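Local coordinates for uncharacterized protein (Acinetobacter baumannii, PDB 4PAR) that acts as a restriction endonuclease specific for DNA containing 5-hydroxymethylcytosine, probably reading the modified base with an SRA-like domain and cutting with a Vsr-like nuclease domain, at residues 197-211 / 215-227. The protein carries 3 engineered substitutions. Numbering follows the deposited sequence.
With nucleotides of chain D; nucleotides of chain C.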
# COMPACT_ATOMS: atom_id res chain seq x y z
N VAL F 197 -6.65 0.73 29.20
CA VAL F 197 -6.99 1.97 29.90
C VAL F 197 -8.26 1.76 30.73
O VAL F 197 -8.39 2.31 31.82
CB VAL F 197 -7.16 3.15 28.90
CG1 VAL F 197 -7.79 2.69 27.62
CG2 VAL F 197 -7.95 4.30 29.52
N CYS F 198 -9.16 0.92 30.22
CA CYS F 198 -10.32 0.50 31.02
C CYS F 198 -9.89 -0.29 32.26
O CYS F 198 -10.38 -0.03 33.36
CB CYS F 198 -11.27 -0.35 30.17
SG CYS F 198 -12.48 0.60 29.22
N ASN F 199 -8.98 -1.25 32.09
CA ASN F 199 -8.53 -2.10 33.19
C ASN F 199 -7.68 -1.36 34.21
O ASN F 199 -7.34 -1.90 35.26
CB ASN F 199 -7.73 -3.30 32.66
CG ASN F 199 -8.56 -4.23 31.81
OD1 ASN F 199 -9.79 -4.29 31.94
ND2 ASN F 199 -7.91 -4.95 30.91
N CYS F 200 -7.30 -0.13 33.88
CA CYS F 200 -6.58 0.72 34.82
C CYS F 200 -7.47 1.20 35.95
O CYS F 200 -7.01 1.40 37.08
CB CYS F 200 -5.99 1.93 34.10
SG CYS F 200 -4.70 1.51 32.93
N PHE F 201 -8.74 1.40 35.63
CA PHE F 201 -9.72 1.97 36.55
C PHE F 201 -10.61 0.94 37.26
O PHE F 201 -11.59 1.31 37.91
CB PHE F 201 -10.56 3.01 35.80
CG PHE F 201 -9.75 4.18 35.32
CD1 PHE F 201 -9.38 5.19 36.20
CD2 PHE F 201 -9.34 4.27 34.00
CE1 PHE F 201 -8.62 6.26 35.77
CE2 PHE F 201 -8.58 5.34 33.56
CZ PHE F 201 -8.22 6.34 34.45
N GLY F 202 -10.29 -0.34 37.12
CA GLY F 202 -11.04 -1.38 37.79
C GLY F 202 -11.84 -2.34 36.93
O GLY F 202 -12.43 -3.29 37.45
N TYR F 203 -11.88 -2.10 35.63
CA TYR F 203 -12.52 -3.04 34.71
C TYR F 203 -11.70 -4.33 34.51
O TYR F 203 -10.47 -4.32 34.60
CB TYR F 203 -12.77 -2.37 33.35
CG TYR F 203 -14.10 -1.65 33.26
CD1 TYR F 203 -15.30 -2.35 33.37
CD2 TYR F 203 -14.16 -0.28 33.06
CE1 TYR F 203 -16.52 -1.69 33.29
CE2 TYR F 203 -15.37 0.38 32.97
CZ TYR F 203 -16.55 -0.33 33.09
OH TYR F 203 -17.76 0.32 33.01
N SER F 204 -12.40 -5.43 34.28
CA SER F 204 -11.79 -6.72 33.94
C SER F 204 -11.79 -6.98 32.43
O SER F 204 -11.43 -8.08 31.99
CB SER F 204 -12.50 -7.87 34.67
OG SER F 204 -12.18 -7.87 36.05
N TYR F 205 -12.19 -5.98 31.65
CA TYR F 205 -12.57 -6.13 30.25
C TYR F 205 -11.61 -6.94 29.38
O TYR F 205 -10.40 -6.72 29.39
CB TYR F 205 -12.74 -4.75 29.60
CG TYR F 205 -14.12 -4.14 29.70
CD1 TYR F 205 -15.26 -4.93 29.69
CD2 TYR F 205 -14.29 -2.76 29.78
CE1 TYR F 205 -16.53 -4.38 29.77
CE2 TYR F 205 -15.55 -2.19 29.86
CZ TYR F 205 -16.66 -3.00 29.85
OH TYR F 205 -17.92 -2.44 29.93
N LYS F 206 -12.16 -7.90 28.64
CA LYS F 206 -11.40 -8.64 27.64
C LYS F 206 -11.25 -7.82 26.36
O LYS F 206 -10.16 -7.68 25.82
CB LYS F 206 -12.06 -9.99 27.35
CG LYS F 206 -11.18 -10.98 26.60
CD LYS F 206 -11.92 -12.29 26.35
CE LYS F 206 -11.09 -13.26 25.53
NZ LYS F 206 -11.89 -14.44 25.08
N ASN F 207 -12.37 -7.28 25.88
CA ASN F 207 -12.40 -6.40 24.71
C ASN F 207 -13.36 -5.24 24.97
O ASN F 207 -14.39 -5.43 25.61
CB ASN F 207 -12.85 -7.13 23.44
CG ASN F 207 -11.93 -8.28 23.05
OD1 ASN F 207 -11.56 -9.12 23.87
ND2 ASN F 207 -11.57 -8.34 21.77
N TYR F 208 -13.05 -4.04 24.48
CA TYR F 208 -14.03 -2.97 24.49
C TYR F 208 -14.08 -2.23 23.15
O TYR F 208 -13.11 -1.58 22.76
CB TYR F 208 -13.75 -1.98 25.61
CG TYR F 208 -14.98 -1.22 26.04
CD1 TYR F 208 -16.09 -1.89 26.54
CD2 TYR F 208 -15.05 0.17 25.94
CE1 TYR F 208 -17.23 -1.21 26.93
CE2 TYR F 208 -16.18 0.86 26.33
CZ TYR F 208 -17.27 0.16 26.82
OH TYR F 208 -18.41 0.83 27.22
N GLN F 209 -15.20 -2.35 22.45
CA GLN F 209 -15.35 -1.67 21.17
C GLN F 209 -16.14 -0.37 21.22
O GLN F 209 -16.22 0.35 20.23
CB GLN F 209 -16.00 -2.62 20.17
CG GLN F 209 -15.37 -3.99 20.13
CD GLN F 209 -16.32 -5.03 19.61
OE1 GLN F 209 -15.95 -6.19 19.42
NE2 GLN F 209 -17.56 -4.63 19.37
N ARG F 210 -16.74 -0.07 22.37
CA ARG F 210 -17.54 1.15 22.48
C ARG F 210 -16.68 2.37 22.78
O ARG F 210 -15.60 2.26 23.36
CB ARG F 210 -18.62 0.98 23.56
CG ARG F 210 -19.79 1.93 23.36
CD ARG F 210 -20.98 1.59 24.25
NE ARG F 210 -22.05 2.57 24.06
CZ ARG F 210 -23.21 2.56 24.71
NH1 ARG F 210 -23.46 1.61 25.60
NH2 ARG F 210 -24.11 3.49 24.46
N GLY F 211 -17.17 3.54 22.37
CA GLY F 211 -16.44 4.79 22.55
C GLY F 211 -16.26 5.22 24.00
O GLY F 211 -15.14 5.47 24.44
N HIS F 215 -17.16 4.99 34.40
CA HIS F 215 -16.18 4.84 35.48
C HIS F 215 -16.76 4.03 36.63
O HIS F 215 -17.78 4.40 37.20
CB HIS F 215 -15.72 6.21 35.98
CG HIS F 215 -14.61 6.16 36.98
ND1 HIS F 215 -14.01 7.29 37.49
CD2 HIS F 215 -13.97 5.11 37.56
CE1 HIS F 215 -13.07 6.95 38.34
NE2 HIS F 215 -13.02 5.63 38.40
N PRO F 216 -16.11 2.90 36.97
CA PRO F 216 -16.60 2.04 38.05
C PRO F 216 -16.69 2.71 39.42
O PRO F 216 -17.71 2.57 40.11
CB PRO F 216 -15.56 0.91 38.07
CG PRO F 216 -15.04 0.86 36.69
CD PRO F 216 -15.00 2.28 36.23
N TYR F 217 -15.64 3.42 39.82
CA TYR F 217 -15.55 3.92 41.20
C TYR F 217 -16.00 5.36 41.38
O TYR F 217 -16.04 5.86 42.51
CB TYR F 217 -14.12 3.75 41.71
CG TYR F 217 -13.76 2.31 42.00
CD1 TYR F 217 -13.79 1.83 43.31
CD2 TYR F 217 -13.42 1.44 40.98
CE1 TYR F 217 -13.47 0.51 43.58
CE2 TYR F 217 -13.10 0.12 41.25
CZ TYR F 217 -13.13 -0.34 42.55
OH TYR F 217 -12.82 -1.65 42.82
N LYS F 218 -16.34 6.04 40.29
CA LYS F 218 -16.87 7.40 40.36
C LYS F 218 -18.01 7.58 39.36
O LYS F 218 -17.84 7.31 38.17
CB LYS F 218 -15.76 8.43 40.11
CG LYS F 218 -14.69 8.49 41.19
CD LYS F 218 -15.28 8.96 42.52
CE LYS F 218 -14.25 8.92 43.64
NZ LYS F 218 -14.83 9.39 44.93
N LYS F 219 -19.16 8.05 39.83
CA LYS F 219 -20.34 8.14 38.98
C LYS F 219 -20.50 9.51 38.31
O LYS F 219 -21.41 9.71 37.51
CB LYS F 219 -21.61 7.81 39.77
CG LYS F 219 -22.04 8.86 40.78
CD LYS F 219 -23.41 8.55 41.36
CE LYS F 219 -23.86 9.62 42.34
NZ LYS F 219 -25.21 9.33 42.91
N ASP F 220 -19.61 10.44 38.64
CA ASP F 220 -19.61 11.75 37.99
C ASP F 220 -18.57 11.85 36.86
O ASP F 220 -18.48 12.89 36.20
CB ASP F 220 -19.36 12.85 39.03
CG ASP F 220 -18.01 12.73 39.71
OD1 ASP F 220 -17.51 11.59 39.84
OD2 ASP F 220 -17.45 13.77 40.11
N THR F 221 -17.81 10.78 36.64
CA THR F 221 -16.76 10.78 35.63
C THR F 221 -16.97 9.71 34.55
O THR F 221 -17.50 8.64 34.82
CB THR F 221 -15.37 10.57 36.25
OG1 THR F 221 -15.37 9.37 37.03
CG2 THR F 221 -14.99 11.75 37.14
N LEU F 222 -16.52 10.01 33.34
CA LEU F 222 -16.63 9.07 32.22
C LEU F 222 -15.27 8.85 31.54
O LEU F 222 -14.55 9.80 31.25
CB LEU F 222 -17.64 9.58 31.20
CG LEU F 222 -17.88 8.68 29.98
CD1 LEU F 222 -18.75 7.49 30.35
CD2 LEU F 222 -18.49 9.46 28.82
N ILE F 223 -14.93 7.58 31.30
CA ILE F 223 -13.73 7.26 30.55
C ILE F 223 -14.02 7.45 29.07
O ILE F 223 -14.90 6.79 28.52
CB ILE F 223 -13.26 5.81 30.78
CG1 ILE F 223 -13.40 5.42 32.25
CG2 ILE F 223 -11.84 5.63 30.29
CD1 ILE F 223 -12.33 6.00 33.13
N TRP F 224 -13.28 8.34 28.42
CA TRP F 224 -13.62 8.67 27.04
C TRP F 224 -12.47 8.37 26.07
O TRP F 224 -11.32 8.67 26.36
CB TRP F 224 -14.02 10.14 26.96
CG TRP F 224 -14.76 10.49 25.72
CD1 TRP F 224 -15.46 9.64 24.91
CD2 TRP F 224 -14.87 11.78 25.12
NE1 TRP F 224 -16.01 10.32 23.85
CE2 TRP F 224 -15.65 11.64 23.96
CE3 TRP F 224 -14.37 13.05 25.46
CZ2 TRP F 224 -15.96 12.72 23.13
CZ3 TRP F 224 -14.67 14.11 24.64
CH2 TRP F 224 -15.46 13.94 23.49
N PHE F 225 -12.81 7.79 24.92
CA PHE F 225 -11.81 7.47 23.90
C PHE F 225 -12.13 8.13 22.57
O PHE F 225 -12.34 7.44 21.57
CB PHE F 225 -11.73 5.95 23.69
CG PHE F 225 -11.59 5.17 24.95
CD1 PHE F 225 -10.64 5.52 25.90
CD2 PHE F 225 -12.41 4.08 25.20
CE1 PHE F 225 -10.52 4.80 27.07
CE2 PHE F 225 -12.29 3.36 26.37
CZ PHE F 225 -11.34 3.71 27.30
N PRO F 226 -12.17 9.46 22.55
CA PRO F 226 -12.55 10.16 21.32
C PRO F 226 -11.43 10.26 20.29
O PRO F 226 -10.25 10.16 20.63
CB PRO F 226 -12.92 11.55 21.83
CG PRO F 226 -12.00 11.76 22.98
CD PRO F 226 -11.77 10.41 23.60
N ARG F 227 -11.82 10.44 19.04
CA ARG F 227 -10.90 10.94 18.04
C ARG F 227 -11.02 12.45 18.06
O ARG F 227 -12.11 12.99 17.86
CB ARG F 227 -11.21 10.38 16.65
CG ARG F 227 -11.12 8.87 16.53
CD ARG F 227 -11.33 8.46 15.08
NE ARG F 227 -11.27 7.02 14.87
CZ ARG F 227 -11.25 6.46 13.66
NH1 ARG F 227 -11.27 7.22 12.58
NH2 ARG F 227 -11.19 5.14 13.54
P DA D 11 -14.81 -13.93 21.94
OP1 DA D 11 -13.60 -14.71 22.28
OP2 DA D 11 -16.10 -14.62 21.72
O5' DA D 11 -15.04 -12.82 23.07
C5' DA D 11 -13.97 -11.94 23.42
C4' DA D 11 -14.50 -10.59 23.87
O4' DA D 11 -15.13 -9.91 22.76
C3' DA D 11 -15.54 -10.62 24.98
O3' DA D 11 -15.38 -9.48 25.81
C2' DA D 11 -16.86 -10.59 24.21
C1' DA D 11 -16.50 -9.70 23.03
N9 DA D 11 -17.25 -10.02 21.81
C8 DA D 11 -17.36 -11.24 21.22
N7 DA D 11 -18.08 -11.24 20.13
C5 DA D 11 -18.46 -9.92 19.98
C6 DA D 11 -19.24 -9.26 19.00
N6 DA D 11 -19.79 -9.89 17.96
N1 DA D 11 -19.43 -7.93 19.15
C2 DA D 11 -18.87 -7.31 20.20
N3 DA D 11 -18.12 -7.83 21.18
C4 DA D 11 -17.95 -9.15 21.01
P DG D 12 -15.99 -9.45 27.29
OP1 DG D 12 -14.92 -8.95 28.18
OP2 DG D 12 -16.63 -10.76 27.57
O5' DG D 12 -17.15 -8.35 27.20
C5' DG D 12 -16.83 -7.06 26.71
C4' DG D 12 -18.08 -6.32 26.28
O4' DG D 12 -18.54 -6.82 25.00
C3' DG D 12 -19.27 -6.42 27.23
O3' DG D 12 -19.75 -5.12 27.52
C2' DG D 12 -20.30 -7.26 26.46
C1' DG D 12 -19.94 -6.95 25.01
N9 DG D 12 -20.29 -8.01 24.07
C8 DG D 12 -19.88 -9.32 24.11
N7 DG D 12 -20.32 -10.04 23.12
C5 DG D 12 -21.06 -9.15 22.36
C6 DG D 12 -21.78 -9.36 21.15
O6 DG D 12 -21.91 -10.41 20.51
N1 DG D 12 -22.40 -8.19 20.71
C2 DG D 12 -22.33 -6.98 21.35
N2 DG D 12 -22.99 -5.96 20.78
N3 DG D 12 -21.66 -6.77 22.48
C4 DG D 12 -21.05 -7.90 22.92
P DG C 6 -14.81 1.76 16.25
OP1 DG C 6 -15.07 3.13 16.75
OP2 DG C 6 -14.63 1.54 14.79
O5' DG C 6 -13.54 1.18 17.02
C5' DG C 6 -13.58 1.04 18.43
C4' DG C 6 -12.78 -0.16 18.89
O4' DG C 6 -13.36 -1.38 18.36
C3' DG C 6 -11.32 -0.17 18.47
O3' DG C 6 -10.53 -0.69 19.52
C2' DG C 6 -11.31 -1.07 17.24
C1' DG C 6 -12.43 -2.06 17.55
N9 DG C 6 -13.13 -2.52 16.35
C8 DG C 6 -13.77 -1.73 15.43
N7 DG C 6 -14.34 -2.40 14.47
C5 DG C 6 -14.07 -3.72 14.77
C6 DG C 6 -14.44 -4.90 14.09
O6 DG C 6 -15.10 -5.00 13.04
N1 DG C 6 -13.97 -6.05 14.73
C2 DG C 6 -13.24 -6.05 15.90
N2 DG C 6 -12.88 -7.25 16.37
N3 DG C 6 -12.88 -4.94 16.55
C4 DG C 6 -13.33 -3.82 15.94
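G211 and F225 bring their CA atoms to 5.5 Å, where F225 N makes a weak hydrogen bond to G211 O (3.3 Å), and from there strand 221-224 runs past the end of helix 194-200. The ring of F225 enters between the helix and the returning loop: its CE1 lies 3.5 Å from V197 CG1, C198 SG sits at the ring edge in a sulfur-aromatic contact, and Y208 CD2 also meets that edge. I223 continues this apolar layer. With CG1 set beside the backbone N (chi1 -41°), its CD1 is placed over one face of F201, 3.9 Å from the ring centroid. F201 in turn directs its edge at the face of H215, the ring planes 67° apart, while H215 ND1 and T221 OG1 share a hydrogen bond across the loop of hairpin 212-214/221-224. Farther along, P216 CG lies over one face of Y203 in a CH-pi contact, 4.0 Å from the ring centroid; Y205 covers the opposite face of Y203, whose OH bonds to the carbonyl of L214. The Y205 ring lies between Y203 and Y208, and the same loop carries K206 and Q209 to the DNA. K206 N donates to OP1 of DG12 of chain D at 3.0 Å, and Q209 OE1 hydrogen-bonds to a guanine N2. Helix and hairpin of the SRA-like domain thus carry a loop that grips the DNA backbone and minor groove.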